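Local coordinates for antibiotic biosynthesis monooxygenase (Shewanella loihica, PDB 2RIL), which probably acts as a monooxygenase of the antibiotic biosynthesis monooxygenase family, as a dimeric alpha+beta protein, at residues A[5-10]-A[57-62]. Sequence-based numbering, arbitrary orientation.
Sequences PVTLIN and INVAIW
Segments 6-10 and 57-62, parts of strands 6-12 and 56-62, run antiparallel at the centre of the four-stranded sheet of a ferredoxin-like subunit of the dimeric alpha-beta barrel family. Six backbone hydrogen bonds join them, two at each of the pairs Val6-Trp62, Leu8-Ala60 and Asn10-Asn58. The straightest runs from Trp62 N to Val6 O (2.9 Å, 175°), whereas Asn58 N reaches Asn10 O from above the carbonyl plane. On the face bearing Val6, Leu8 and Trp62, the Val6 and Trp62 side chains cross obliquely, Val6 CG2 lying 3.9 Å from Trp62 CB, and Leu8 CB lies 4.2 Å from Ala60 CB. Helix 65-79 packs on this side, where Phe68 meets the Trp62 indole edge-to-face, as does Tyr39 of the neighbouring strand. Asn10 turns its side-chain end away from strand 57-62, and its OD1 accepts a hydrogen bond from Asn90 N. The other face carries Thr7, Ile9, Val59 and Ile61 and turns to the second subunit, whose His45 packs on Thr7 and whose Ile57 packs on Ile9. Here Ile9 CG2 meets Ile57 CG2 of its own chain at 3.7 Å. The Thr7 and Val59 side chains also cross obliquely, and their methyls Thr7 CG2 and Val59 CG1, each anti to its backbone N, press to an unusually tight 3.4 Å.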
loop_
_atom_site.group_PDB
_atom_site.type_symbol
_atom_site.label_atom_id
_atom_site.label_comp_id
_atom_site.label_asym_id
_atom_site.label_seq_id
_atom_site.Cartn_x
_atom_site.Cartn_y
_atom_site.Cartn_z
ATOM N N PRO A 5 6.764 -2.558 -15.587
ATOM C CA PRO A 5 5.552 -2.397 -14.785
ATOM C C PRO A 5 5.849 -1.679 -13.487
ATOM O O PRO A 5 6.939 -1.834 -12.894
ATOM C CB PRO A 5 5.075 -3.839 -14.559
ATOM C CG PRO A 5 5.577 -4.572 -15.765
ATOM C CD PRO A 5 6.937 -3.965 -15.995
ATOM N N VAL A 6 4.911 -0.828 -13.091
ATOM C CA VAL A 6 5.010 -0.050 -11.856
ATOM C C VAL A 6 3.740 -0.222 -11.047
ATOM O O VAL A 6 2.687 -0.615 -11.571
ATOM C CB VAL A 6 5.245 1.483 -12.081
ATOM C CG1 VAL A 6 6.590 1.731 -12.764
ATOM C CG2 VAL A 6 4.117 2.133 -12.884
ATOM N N THR A 7 3.839 0.099 -9.765
ATOM C CA THR A 7 2.715 0.028 -8.859
ATOM C C THR A 7 2.410 1.407 -8.347
ATOM O O THR A 7 3.292 2.069 -7.804
ATOM C CB THR A 7 3.024 -0.883 -7.680
ATOM O OG1 THR A 7 3.340 -2.189 -8.188
ATOM C CG2 THR A 7 1.833 -0.972 -6.716
ATOM N N LEU A 8 1.161 1.856 -8.490
ATOM C CA LEU A 8 0.704 3.065 -7.816
ATOM C C LEU A 8 0.225 2.622 -6.442
ATOM O O LEU A 8 -0.604 1.732 -6.361
ATOM C CB LEU A 8 -0.461 3.679 -8.604
ATOM C CG LEU A 8 -1.299 4.752 -7.896
ATOM C CD1 LEU A 8 -0.514 6.033 -7.737
ATOM C CD2 LEU A 8 -2.642 4.995 -8.527
ATOM N N ILE A 9 0.706 3.275 -5.372
ATOM C CA ILE A 9 0.095 3.106 -4.063
ATOM C C ILE A 9 -0.410 4.483 -3.657
ATOM O O ILE A 9 0.346 5.467 -3.688
ATOM C CB ILE A 9 1.040 2.510 -3.019
ATOM C CG1 ILE A 9 1.611 1.172 -3.499
ATOM C CG2 ILE A 9 0.280 2.341 -1.726
ATOM C CD1 ILE A 9 2.678 0.544 -2.574
ATOM N N ASN A 10 -1.703 4.542 -3.353
ATOM C CA ASN A 10 -2.365 5.787 -3.006
ATOM C C ASN A 10 -3.151 5.636 -1.718
ATOM O O ASN A 10 -4.252 5.090 -1.713
ATOM C CB ASN A 10 -3.297 6.227 -4.142
ATOM C CG ASN A 10 -3.686 7.662 -4.056
ATOM O OD1 ASN A 10 -3.307 8.325 -3.088
ATOM N ND2 ASN A 10 -4.467 8.163 -5.038
ATOM N N ILE A 57 -6.647 2.401 0.888
ATOM C CA ILE A 57 -5.380 2.470 0.168
ATOM C C ILE A 57 -5.528 1.733 -1.129
ATOM O O ILE A 57 -5.864 0.539 -1.125
ATOM C CB ILE A 57 -4.167 1.848 0.934
ATOM C CG1 ILE A 57 -3.986 2.509 2.308
ATOM C CG2 ILE A 57 -2.907 1.956 0.083
ATOM C CD1 ILE A 57 -2.764 2.044 3.097
ATOM N N ASN A 58 -5.376 2.434 -2.253
ATOM C CA ASN A 58 -5.427 1.763 -3.544
ATOM C C ASN A 58 -4.044 1.314 -3.962
ATOM O O ASN A 58 -3.045 2.029 -3.775
ATOM C CB ASN A 58 -6.012 2.659 -4.625
ATOM C CG ASN A 58 -6.275 1.898 -5.907
ATOM O OD1 ASN A 58 -6.750 0.744 -5.849
ATOM N ND2 ASN A 58 -5.988 2.508 -7.057
ATOM N N VAL A 59 -3.971 0.123 -4.569
ATOM C CA VAL A 59 -2.744 -0.431 -5.111
ATOM C C VAL A 59 -3.044 -0.863 -6.541
ATOM O O VAL A 59 -3.771 -1.817 -6.735
ATOM C CB VAL A 59 -2.226 -1.599 -4.278
ATOM C CG1 VAL A 59 -0.831 -2.060 -4.840
ATOM C CG2 VAL A 59 -2.051 -1.255 -2.780
ATOM N N ALA A 60 -2.504 -0.132 -7.519
ATOM C CA ALA A 60 -2.794 -0.376 -8.946
ATOM C C ALA A 60 -1.522 -0.703 -9.692
ATOM O O ALA A 60 -0.456 -0.207 -9.338
ATOM C CB ALA A 60 -3.406 0.854 -9.572
ATOM N N ILE A 61 -1.643 -1.509 -10.732
ATOM C CA ILE A 61 -0.516 -1.907 -11.541
ATOM C C ILE A 61 -0.685 -1.308 -12.938
ATOM O O ILE A 61 -1.773 -1.385 -13.548
ATOM C CB ILE A 61 -0.388 -3.420 -11.677
ATOM C CG1 ILE A 61 -0.629 -4.095 -10.331
ATOM C CG2 ILE A 61 1.005 -3.766 -12.266
ATOM C CD1 ILE A 61 0.499 -3.934 -9.418
ATOM N N TRP A 62 0.384 -0.686 -13.410
ATOM C CA TRP A 62 0.444 -0.063 -14.723
ATOM C C TRP A 62 1.600 -0.679 -15.524
ATOM O O TRP A 62 2.631 -1.040 -14.966
ATOM C CB TRP A 62 0.654 1.448 -14.583
ATOM C CG TRP A 62 -0.548 2.153 -14.101
ATOM C CD1 TRP A 62 -1.008 2.249 -12.806
ATOM C CD2 TRP A 62 -1.531 2.776 -14.918
ATOM N NE1 TRP A 62 -2.182 2.914 -12.770
ATOM C CE2 TRP A 62 -2.518 3.284 -14.056
ATOM C CE3 TRP A 62 -1.633 3.019 -16.299
ATOM C CZ2 TRP A 62 -3.597 3.999 -14.527
ATOM C CZ3 TRP A 62 -2.707 3.722 -16.745
ATOM C CH2 TRP A 62 -3.670 4.204 -15.869
#